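Local structure of nodulation fucosyltransferase NodZ (Bradyrhizobium sp., 2HHC) at residues Cys71-Arg74 with Val75-Leu78; Ile97-Asp101 with Glu102-Arg106; Asp109-Thr112 with Glu113-Ala117. The protein is a rhizobial nodulation protein of the GT-B clan of glycosyltransferases, in which two Rossmann-like domains make up the chain. All coordinates share one frame; numbering follows the deposited sequence. Where two conformers were deposited one is given.

Interaction 1: residues Cys71-Arg74 with Val75-Leu78; sequences CDDR and VNQL
The guanidinium of Arg74 turns an edge to Asp72, whose carboxylate carbon lies in its plane, while further back along the same side chain Arg74 CB is met by Leu78 CD1 at 3.8 Å. The grip on Asp72 is side-on: Arg74 NE meets the syn lone pair of Asp72 OD1 at 3.0 Å, and Arg74 NH2 reaches Asp72 OD2 at 3.2 Å from above the carboxylate plane. A bend at chi3 (-71°) folds the arginine back for this bridge. Asp72 OD1 also accepts the backbone N of Arg74 at 3.0 Å, which makes an Asx turn at the start of the 3-10 segment 73-76. In one of its two conformers the Gln77 amide lies near Arg74 CG, its plane 51° from the guanidinium, so the two groups do not stack.

The turn itself is held by backbone bonds. Asn76 N donates to Asp73 O at 2.9 Å, while Val75 N makes a weak bond to Asp72 O. Arg74 O is held twice, by Leu78 N at 3.0 Å almost in line with the carbonyl and by Gln77 N at 2.9 Å from above its plane. The Asn76 amide bonds to Arg41 and to the carbonyl of Phe50, which fastens the turn to the loop ahead of helix 54-57; in one of its two conformers Asp73 OD2 accepts the backbone N of Asn52. With three N-H groups converging on one carboxylate, the negative charge of Asp72 is probably well stabilised, and side chain and backbone of Arg74 are tied to the same acceptor group.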
ATOM      1  N   CYS A  71       0.268   5.042 -17.212  1.00 30.85           N
ATOM      2  CA  CYS A  71       0.993   4.374 -16.132  1.00 29.89           C
ATOM      3  C   CYS A  71       2.439   4.004 -16.429  1.00 31.49           C
ATOM      4  O   CYS A  71       3.036   3.210 -15.663  1.00 32.01           O
ATOM      5  CB  CYS A  71       0.305   3.020 -15.836  1.00 30.21           C
ATOM      6  SG  CYS A  71       0.548   1.735 -17.084  1.00 30.04           S
ATOM      7  N   ASP A  72       3.040   4.588 -17.455  1.00 29.98           N
ATOM      8  CA  ASP A  72       4.271   4.079 -17.956  1.00 29.90           C
ATOM      9  C   ASP A  72       5.310   5.145 -18.273  1.00 30.04           C
ATOM     10  O   ASP A  72       5.238   6.225 -17.681  1.00 29.66           O
ATOM     11  CB  ASP A  72       3.966   3.194 -19.128  1.00 30.39           C
ATOM     12  CG  ASP A  72       3.289   3.933 -20.289  1.00 31.55           C
ATOM     13  OD1 ASP A  72       3.390   5.174 -20.364  1.00 31.46           O
ATOM     14  OD2 ASP A  72       2.664   3.253 -21.142  1.00 35.84           O
ATOM     15  N   ASP A  73       6.281   4.877 -19.121  1.00 31.52           N
ATOM     16  CA  ASP A  73       7.338   5.849 -19.346  1.00 31.16           C
ATOM     17  C   ASP A  73       6.922   7.079 -20.146  1.00 30.08           C
ATOM     18  O   ASP A  73       7.711   7.998 -20.319  1.00 29.10           O
ATOM     19  CB  ASP A  73       8.666   5.209 -19.771  0.65 32.71           C
ATOM     20  CG  ASP A  73       9.470   4.500 -18.567  0.65 34.90           C
ATOM     21  OD1 ASP A  73      10.368   3.720 -18.954  0.65 41.31           O
ATOM     22  OD2 ASP A  73       9.298   4.734 -17.315  0.65 33.31           O
ATOM     23  N   ARG A  74       5.683   7.143 -20.619  1.00 30.66           N
ATOM     24  CA  ARG A  74       5.177   8.374 -21.221  1.00 31.04           C
ATOM     25  C   ARG A  74       5.258   9.553 -20.238  1.00 30.96           C
ATOM     26  O   ARG A  74       5.315  10.699 -20.677  1.00 31.46           O
ATOM     27  CB  ARG A  74       3.757   8.192 -21.729  1.00 31.37           C
ATOM     28  CG  ARG A  74       3.710   7.409 -22.987  1.00 29.98           C
ATOM     29  CD  ARG A  74       2.254   7.143 -23.464  1.00 31.66           C
ATOM     30  NE  ARG A  74       1.653   6.183 -22.563  1.00 35.08           N
ATOM     31  CZ  ARG A  74       0.368   5.864 -22.495  1.00 37.31           C
ATOM     32  NH1 ARG A  74      -0.503   6.466 -23.266  1.00 39.39           N
ATOM     33  NH2 ARG A  74      -0.014   4.938 -21.621  1.00 37.68           N
ATOM     34  N   VAL A  75       5.324   9.305 -18.941  1.00 31.23           N
ATOM     35  CA  VAL A  75       5.569  10.421 -18.003  1.00 30.65           C
ATOM     36  C   VAL A  75       6.858  11.211 -18.330  1.00 31.48           C
ATOM     37  O   VAL A  75       6.984  12.378 -17.954  1.00 31.87           O
ATOM     38  CB  VAL A  75       5.537   9.927 -16.541  1.00 31.54           C
ATOM     39  CG1 VAL A  75       4.177   9.376 -16.214  1.00 32.61           C
ATOM     40  CG2 VAL A  75       6.652   8.946 -16.237  1.00 31.99           C
ATOM     41  N   ASN A  76       7.819  10.574 -18.990  1.00 30.80           N
ATOM     42  CA  ASN A  76       9.076  11.203 -19.380  1.00 31.62           C
ATOM     43  C   ASN A  76       9.019  11.859 -20.755  1.00 33.54           C
ATOM     44  O   ASN A  76      10.010  12.467 -21.194  1.00 35.74           O
ATOM     45  CB  ASN A  76      10.194  10.178 -19.374  1.00 30.53           C
ATOM     46  CG  ASN A  76      10.579   9.750 -17.992  1.00 30.68           C
ATOM     47  OD1 ASN A  76      10.523  10.539 -17.057  1.00 30.74           O
ATOM     48  ND2 ASN A  76      10.879   8.464 -17.816  1.00 33.63           N
ATOM     49  N   GLN A  77       7.891  11.730 -21.465  1.00 33.33           N
ATOM     50  CA  GLN A  77       7.738  12.365 -22.770  1.00 34.53           C
ATOM     51  C   GLN A  77       6.684  13.494 -22.793  1.00 34.37           C
ATOM     52  O   GLN A  77       6.854  14.520 -23.470  1.00 37.53           O
ATOM     53  CB  GLN A  77       7.298  11.301 -23.815  0.50 35.50           C
ATOM     54  CG  GLN A  77       7.998   9.897 -23.807  0.50 35.93           C
ATOM     55  CD  GLN A  77       7.214   8.780 -24.549  0.50 36.91           C
ATOM     56  OE1 GLN A  77       6.487   9.028 -25.520  0.50 39.29           O
ATOM     57  NE2 GLN A  77       7.391   7.543 -24.095  0.50 42.11           N
ATOM     58  N   LEU A  78       5.590  13.289 -22.101  1.00 33.05           N
ATOM     59  CA  LEU A  78       4.450  14.186 -22.110  1.00 33.06           C
ATOM     60  C   LEU A  78       4.699  15.387 -21.215  1.00 33.22           C
ATOM     61  O   LEU A  78       5.381  15.258 -20.181  1.00 36.32           O
ATOM     62  CB  LEU A  78       3.194  13.436 -21.599  1.00 33.66           C
ATOM     63  CG  LEU A  78       2.814  12.277 -22.537  1.00 35.04           C
ATOM     64  CD1 LEU A  78       1.749  11.399 -21.911  1.00 37.89           C
ATOM     65  CD2 LEU A  78       2.358  12.782 -23.905  1.00 36.04           C
TER

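Interaction 2: residues Ile97-Asp101 with Glu102-Arg106; sequences INRPD and EQIFR. With PO4 (phosphate ion), chain B.
Arg99 swings CG to the far side of CB from its N (chi1 -173°) and runs straight on to NE, reaching over the first turn of the helix to cross Ile104 at about a right angle. Ile104 meets it with CG1, which chi1 of -61° sets beside the backbone N, and Arg99 NE comes to 4.0 Å from Ile104 CG1. Both Ile104 CG1 and Gln103 CG approach the guanidinium obliquely.

Pro100 occupies the N-cap position; its carbonyl takes Ile104 N at 3.2 Å in the carbonyl plane, and Gln103 N more weakly. One residue on, Asp101 O accepts Phe105 N at 2.8 Å while sitting over one face of the Phe105 ring, 3.3 Å from Phe105 CG.

Arg106 bends back along the helix, so that Glu102 O faces its guanidinium and two acceptors lie at the edge. Arg106 NH2 bridges to the anti lone pair of Glu102 OE1 at 3.0 Å, and Arg106 NH1 bonds to Gln103 OE1. Gln103 NE2 donates to Glu107; a further weak, doubtful bond runs to a phosphate ion, probably from the crystallisation liquor, which Trp88 N also holds.

Arg99 NH2 forms a salt bridge with Glu107, one turn beyond Gln103 on helix 101-116, and donates to the carbonyl of Asp129, while Arg99 makes a cation-pi contact with Trp88, so the helix start is joined to the loops that follow strands 84-85 and 125-128.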
ATOM      1  N   ILE A  97      13.595  22.858  -6.112  1.00 30.61           N
ATOM      2  CA  ILE A  97      14.670  21.982  -5.591  1.00 29.62           C
ATOM      3  C   ILE A  97      14.401  21.715  -4.104  1.00 29.37           C
ATOM      4  O   ILE A  97      14.513  20.585  -3.642  1.00 32.47           O
ATOM      5  CB  ILE A  97      16.038  22.602  -5.803  1.00 30.29           C
ATOM      6  CG1 ILE A  97      16.407  22.783  -7.282  1.00 33.34           C
ATOM      7  CG2 ILE A  97      17.143  21.780  -5.139  1.00 31.41           C
ATOM      8  CD1 ILE A  97      16.601  21.517  -8.019  1.00 34.16           C
ATOM      9  N   ASN A  98      14.077  22.763  -3.340  1.00 28.54           N
ATOM     10  CA  ASN A  98      13.770  22.633  -1.908  1.00 29.00           C
ATOM     11  C   ASN A  98      12.338  22.138  -1.723  1.00 29.25           C
ATOM     12  O   ASN A  98      11.396  22.880  -2.021  1.00 30.36           O
ATOM     13  CB  ASN A  98      13.789  23.990  -1.240  1.00 28.77           C
ATOM     14  CG  ASN A  98      13.707  23.919   0.260  1.00 29.48           C
ATOM     15  OD1 ASN A  98      14.120  22.949   0.906  1.00 31.66           O
ATOM     16  ND2 ASN A  98      13.191  24.985   0.833  1.00 30.17           N
ATOM     17  N   ARG A  99      12.173  20.912  -1.268  1.00 29.43           N
ATOM     18  CA  ARG A  99      10.836  20.344  -1.040  1.00 29.56           C
ATOM     19  C   ARG A  99      10.791  19.650   0.321  1.00 29.87           C
ATOM     20  O   ARG A  99      10.755  18.434   0.376  1.00 31.55           O
ATOM     21  CB  ARG A  99      10.436  19.454  -2.226  1.00 29.68           C
ATOM     22  CG  ARG A  99       8.994  18.954  -2.173  1.00 30.29           C
ATOM     23  CD  ARG A  99       8.503  18.247  -3.411  1.00 30.35           C
ATOM     24  NE  ARG A  99       7.176  17.688  -3.133  1.00 30.11           N
ATOM     25  CZ  ARG A  99       6.054  18.381  -3.091  1.00 30.22           C
ATOM     26  NH1 ARG A  99       6.051  19.648  -3.417  1.00 30.36           N
ATOM     27  NH2 ARG A  99       4.930  17.803  -2.738  1.00 31.11           N
ATOM     28  N   PRO A 100      10.774  20.445   1.405  1.00 30.77           N
ATOM     29  CA  PRO A 100      10.824  19.916   2.758  1.00 31.05           C
ATOM     30  C   PRO A 100       9.491  19.307   3.170  1.00 30.47           C
ATOM     31  O   PRO A 100       8.475  19.560   2.537  1.00 30.70           O
ATOM     32  CB  PRO A 100      11.081  21.154   3.591  1.00 32.08           C
ATOM     33  CG  PRO A 100      10.531  22.236   2.831  1.00 32.90           C
ATOM     34  CD  PRO A 100      10.709  21.909   1.404  1.00 31.36           C
ATOM     35  N   ASP A 101       9.539  18.562   4.267  1.00 32.05           N
ATOM     36  CA  ASP A 101       8.362  17.854   4.741  1.00 31.84           C
ATOM     37  C   ASP A 101       7.231  18.827   5.053  1.00 31.75           C
ATOM     38  O   ASP A 101       6.086  18.510   4.720  1.00 30.67           O
ATOM     39  CB  ASP A 101       8.705  16.982   5.958  1.00 32.91           C
ATOM     40  CG  ASP A 101       9.344  15.643   5.568  1.00 38.13           C
ATOM     41  OD1 ASP A 101       9.600  15.352   4.374  1.00 40.36           O
ATOM     42  OD2 ASP A 101       9.575  14.834   6.503  1.00 45.27           O
ATOM     43  N   GLU A 102       7.546  20.016   5.551  1.00 32.40           N
ATOM     44  CA  GLU A 102       6.500  21.011   5.849  1.00 32.30           C
ATOM     45  C   GLU A 102       5.692  21.345   4.588  1.00 31.52           C
ATOM     46  O   GLU A 102       4.473  21.499   4.657  1.00 31.20           O
ATOM     47  CB  GLU A 102       7.018  22.254   6.593  1.00 33.05           C
ATOM     48  CG  GLU A 102       7.925  23.177   5.851  1.00 34.58           C
ATOM     49  CD  GLU A 102       8.159  24.436   6.661  1.00 36.98           C
ATOM     50  OE1 GLU A 102       7.225  25.282   6.798  1.00 46.95           O
ATOM     51  OE2 GLU A 102       9.283  24.567   7.204  1.00 45.24           O
ATOM     52  N   GLN A 103       6.355  21.420   3.434  1.00 30.39           N
ATOM     53  CA  GLN A 103       5.667  21.712   2.191  1.00 29.75           C
ATOM     54  C   GLN A 103       4.830  20.508   1.737  1.00 29.88           C
ATOM     55  O   GLN A 103       3.741  20.667   1.235  1.00 29.94           O
ATOM     56  CB  GLN A 103       6.676  22.092   1.065  1.00 28.89           C
ATOM     57  CG  GLN A 103       6.005  22.404  -0.298  1.00 30.02           C
ATOM     58  CD  GLN A 103       5.031  23.553  -0.220  1.00 29.71           C
ATOM     59  OE1 GLN A 103       5.246  24.521   0.565  1.00 32.87           O
ATOM     60  NE2 GLN A 103       3.978  23.485  -1.000  1.00 32.02           N
ATOM     61  N   ILE A 104       5.357  19.298   1.850  1.00 29.49           N
ATOM     62  CA  ILE A 104       4.631  18.117   1.470  1.00 29.94           C
ATOM     63  C   ILE A 104       3.346  18.007   2.320  1.00 30.99           C
ATOM     64  O   ILE A 104       2.265  17.713   1.790  1.00 30.15           O
ATOM     65  CB  ILE A 104       5.515  16.855   1.645  1.00 31.16           C
ATOM     66  CG1 ILE A 104       6.768  16.930   0.744  1.00 31.77           C
ATOM     67  CG2 ILE A 104       4.728  15.598   1.414  1.00 30.60           C
ATOM     68  CD1 ILE A 104       7.839  15.849   1.100  1.00 29.95           C
ATOM     69  N   PHE A 105       3.487  18.272   3.607  1.00 30.92           N
ATOM     70  CA  PHE A 105       2.322  18.229   4.538  1.00 31.35           C
ATOM     71  C   PHE A 105       1.272  19.308   4.232  1.00 31.58           C
ATOM     72  O   PHE A 105       0.081  19.036   4.253  1.00 31.39           O
ATOM     73  CB  PHE A 105       2.730  18.316   5.998  1.00 32.68           C
ATOM     74  CG  PHE A 105       3.632  17.190   6.455  1.00 32.86           C
ATOM     75  CD1 PHE A 105       3.608  15.970   5.826  1.00 35.63           C
ATOM     76  CD2 PHE A 105       4.542  17.397   7.489  1.00 34.20           C
ATOM     77  CE1 PHE A 105       4.435  14.941   6.223  1.00 38.07           C
ATOM     78  CE2 PHE A 105       5.390  16.342   7.904  1.00 34.97           C
ATOM     79  CZ  PHE A 105       5.311  15.118   7.246  1.00 36.03           C
ATOM     80  N   ARG A 106       1.735  20.491   3.886  1.00 31.10           N
ATOM     81  CA  ARG A 106       0.852  21.557   3.420  1.00 31.71           C
ATOM     82  C   ARG A 106       0.074  21.087   2.193  1.00 30.35           C
ATOM     83  O   ARG A 106      -1.141  21.317   2.082  1.00 31.09           O
ATOM     84  CB  ARG A 106       1.724  22.770   3.119  1.00 32.29           C
ATOM     85  CG  ARG A 106       1.094  23.981   2.509  1.00 35.53           C
ATOM     86  CD  ARG A 106       2.151  25.102   2.465  1.00 38.33           C
ATOM     87  NE  ARG A 106       2.836  25.196   3.762  1.00 39.53           N
ATOM     88  CZ  ARG A 106       4.165  25.211   4.010  1.00 43.26           C
ATOM     89  NH1 ARG A 106       5.090  25.167   3.063  1.00 44.42           N
ATOM     90  NH2 ARG A 106       4.584  25.344   5.274  1.00 41.94           N
TER
HETATM   91  P   PO4 B1001       1.570  26.128  -1.631  0.70 41.73           P
HETATM   92  O1  PO4 B1001       1.717  25.930  -0.117  0.70 44.43           O
HETATM   93  O2  PO4 B1001       1.176  24.824  -2.425  0.70 27.00           O
HETATM   94  O3  PO4 B1001       0.539  27.214  -1.824  0.70 44.74           O
HETATM   95  O4  PO4 B1001       2.890  26.693  -2.120  0.70 43.57           O

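Interaction 3: residues Asp109-Thr112 with Glu113-Ala117; sequences DELT and ELFQA
Asp109 opens the segment with a plain helical bond, its O accepting Glu113 N at 3.0 Å. Glu110 follows suit: its O takes Leu114 N at 3.0 Å, but the same carbonyl has a second partner in a water, which donates to Glu110 O at 2.9 Å and to Glu113 OE1 at 2.7 Å. The extended Glu113 chain, with CG turned away from its backbone N (chi1 174°), carries the carboxylate to that water, so that side chain and helix backbone are bridged one turn apart.

At Leu111 the backbone carbonyl does double duty. It accepts Phe115 N at 2.8 Å and lies over one face of the Phe115 ring, offset toward the rim, with Leu111 O 3.1 Å from Phe115 CG. A chi1 of -65° sets the ring back over the preceding turn, where Leu111 CB comes within 4.3 Å of Phe115 CZ. Helix 101-116 is the connection of a beta-alpha-beta unit, leading from strand 84-85 to the parallel strand 125-128 of the same sheet. Leu111 and Leu114 turn to Phe85 on the first of these strands, and Leu132 touches both Leu111 and Phe115, whose ring also meets Tyr28 at a shallow angle between planes.

Thr112 ends the segment. Its O accepts a weak bond from Gln116 N, while the side chains of Thr112 and Gln116 run alongside each other, Thr112 CG2 lying 3.6 Å from Gln116 OE1. The hydroxyl is engaged elsewhere, bonding to the carbonyl of Arg108 and to Arg135 NE. Beyond it, Ala117 N bonds back to Leu114 O, three residues earlier.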
ATOM      1  N   ASP A 109      -2.720  18.744   2.956  1.00 29.04           N
ATOM      2  CA  ASP A 109      -3.861  19.469   3.497  1.00 30.20           C
ATOM      3  C   ASP A 109      -4.607  20.243   2.417  1.00 29.98           C
ATOM      4  O   ASP A 109      -5.838  20.289   2.427  1.00 30.86           O
ATOM      5  CB  ASP A 109      -3.415  20.414   4.566  1.00 30.22           C
ATOM      6  CG  ASP A 109      -2.889  19.701   5.799  1.00 32.61           C
ATOM      7  OD1 ASP A 109      -3.103  18.477   5.930  1.00 36.37           O
ATOM      8  OD2 ASP A 109      -2.278  20.397   6.636  1.00 37.81           O
ATOM      9  N   GLU A 110      -3.863  20.841   1.495  1.00 30.19           N
ATOM     10  CA  GLU A 110      -4.452  21.579   0.383  1.00 29.73           C
ATOM     11  C   GLU A 110      -5.253  20.640  -0.506  1.00 29.94           C
ATOM     12  O   GLU A 110      -6.358  20.975  -0.941  1.00 30.47           O
ATOM     13  CB  GLU A 110      -3.342  22.280  -0.409  1.00 29.20           C
ATOM     14  CG  GLU A 110      -2.773  23.428   0.358  1.00 28.76           C
ATOM     15  CD  GLU A 110      -1.484  23.994  -0.138  1.00 29.27           C
ATOM     16  OE1 GLU A 110      -1.044  23.651  -1.209  1.00 33.91           O
ATOM     17  OE2 GLU A 110      -0.931  24.882   0.559  1.00 36.34           O
ATOM     18  N   LEU A 111      -4.724  19.461  -0.762  1.00 31.08           N
ATOM     19  CA  LEU A 111      -5.433  18.479  -1.595  1.00 30.52           C
ATOM     20  C   LEU A 111      -6.693  17.960  -0.887  1.00 31.51           C
ATOM     21  O   LEU A 111      -7.728  17.766  -1.502  1.00 32.33           O
ATOM     22  CB  LEU A 111      -4.503  17.323  -1.926  1.00 30.39           C
ATOM     23  CG  LEU A 111      -3.386  17.640  -2.939  1.00 29.67           C
ATOM     24  CD1 LEU A 111      -2.337  16.560  -2.862  1.00 30.99           C
ATOM     25  CD2 LEU A 111      -3.964  17.752  -4.372  1.00 33.34           C
ATOM     26  N   THR A 112      -6.585  17.771   0.426  1.00 31.29           N
ATOM     27  CA  THR A 112      -7.699  17.280   1.229  1.00 31.90           C
ATOM     28  C   THR A 112      -8.863  18.260   1.130  1.00 32.53           C
ATOM     29  O   THR A 112     -10.000  17.856   0.843  1.00 32.00           O
ATOM     30  CB  THR A 112      -7.245  17.070   2.683  1.00 32.08           C
ATOM     31  OG1 THR A 112      -6.246  16.053   2.696  1.00 32.59           O
ATOM     32  CG2 THR A 112      -8.388  16.586   3.544  1.00 31.59           C
ATOM     33  N   GLU A 113      -8.562  19.539   1.298  1.00 32.21           N
ATOM     34  CA  GLU A 113      -9.574  20.609   1.170  1.00 32.89           C
ATOM     35  C   GLU A 113     -10.134  20.595  -0.256  1.00 32.97           C
ATOM     36  O   GLU A 113     -11.342  20.671  -0.466  1.00 33.92           O
ATOM     37  CB  GLU A 113      -8.953  21.945   1.545  1.00 32.99           C
ATOM     38  CG  GLU A 113      -9.847  23.162   1.319  1.00 34.46           C
ATOM     39  CD  GLU A 113      -9.174  24.478   1.710  1.00 35.68           C
ATOM     40  OE1 GLU A 113      -7.973  24.676   1.365  1.00 41.86           O
ATOM     41  OE2 GLU A 113      -9.856  25.352   2.300  1.00 41.50           O
ATOM     42  N   LEU A 114      -9.290  20.467  -1.261  1.00 31.90           N
ATOM     43  CA  LEU A 114      -9.780  20.465  -2.630  1.00 32.58           C
ATOM     44  C   LEU A 114     -10.733  19.310  -2.866  1.00 32.38           C
ATOM     45  O   LEU A 114     -11.780  19.480  -3.491  1.00 33.07           O
ATOM     46  CB  LEU A 114      -8.625  20.403  -3.628  1.00 32.15           C
ATOM     47  CG  LEU A 114      -9.105  20.362  -5.067  1.00 33.39           C
ATOM     48  CD1 LEU A 114      -9.839  21.672  -5.412  1.00 33.78           C
ATOM     49  CD2 LEU A 114      -7.905  20.101  -5.972  1.00 33.09           C
ATOM     50  N   PHE A 115     -10.363  18.121  -2.378  1.00 33.83           N
ATOM     51  CA  PHE A 115     -11.167  16.927  -2.601  1.00 34.83           C
ATOM     52  C   PHE A 115     -12.523  17.023  -1.912  1.00 36.03           C
ATOM     53  O   PHE A 115     -13.457  16.369  -2.360  1.00 38.54           O
ATOM     54  CB  PHE A 115     -10.463  15.676  -2.091  1.00 35.41           C
ATOM     55  CG  PHE A 115      -9.207  15.338  -2.813  1.00 35.36           C
ATOM     56  CD1 PHE A 115      -8.834  15.942  -4.025  1.00 36.80           C
ATOM     57  CD2 PHE A 115      -8.403  14.331  -2.328  1.00 41.00           C
ATOM     58  CE1 PHE A 115      -7.641  15.592  -4.677  1.00 37.12           C
ATOM     59  CE2 PHE A 115      -7.219  13.999  -2.965  1.00 39.01           C
ATOM     60  CZ  PHE A 115      -6.861  14.578  -4.166  1.00 37.79           C
ATOM     61  N   GLN A 116     -12.629  17.844  -0.871  1.00 36.28           N
ATOM     62  CA  GLN A 116     -13.893  18.040  -0.159  1.00 37.22           C
ATOM     63  C   GLN A 116     -14.715  19.215  -0.700  1.00 36.80           C
ATOM     64  O   GLN A 116     -15.871  19.370  -0.332  1.00 36.68           O
ATOM     65  CB  GLN A 116     -13.611  18.243   1.333  1.00 36.96           C
ATOM     66  CG  GLN A 116     -13.137  16.947   1.985  1.00 40.75           C
ATOM     67  CD  GLN A 116     -12.382  17.127   3.307  1.00 41.75           C
ATOM     68  OE1 GLN A 116     -11.907  16.134   3.898  1.00 48.53           O
ATOM     69  NE2 GLN A 116     -12.278  18.370   3.784  1.00 44.68           N
ATOM     70  N   ALA A 117     -14.139  20.009  -1.594  1.00 37.16           N
ATOM     71  CA  ALA A 117     -14.786  21.242  -2.077  1.00 37.81           C
ATOM     72  C   ALA A 117     -15.846  20.909  -3.137  1.00 38.52           C
ATOM     73  O   ALA A 117     -15.761  19.885  -3.811  1.00 37.23           O
ATOM     74  CB  ALA A 117     -13.734  22.192  -2.646  1.00 37.61           C
TER
HETATM   75  O   HOH W   1      -7.110  23.738  -1.025  1.00 32.99           O

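Along the chain the three interactions come in series, all in the domain built on the sheet that contains strands 84-85 and 125-128. Interaction 1 lies in the loop between strands 67-70 and 84-85, its centre about 24 Å from that of interaction 2 and about 26 Å from that of interaction 3, and it touches neither. Interactions 2 and 3 share helix 101-116: interaction 2 spans the loop leading in and its first turns, interaction 3 its last turns, with centres about 17 Å apart. All three lie at the surface. Together they illustrate how the connections flanking strand 84-85, a loop on one side and a crossover helix on the other, are each shaped by short-range bonds.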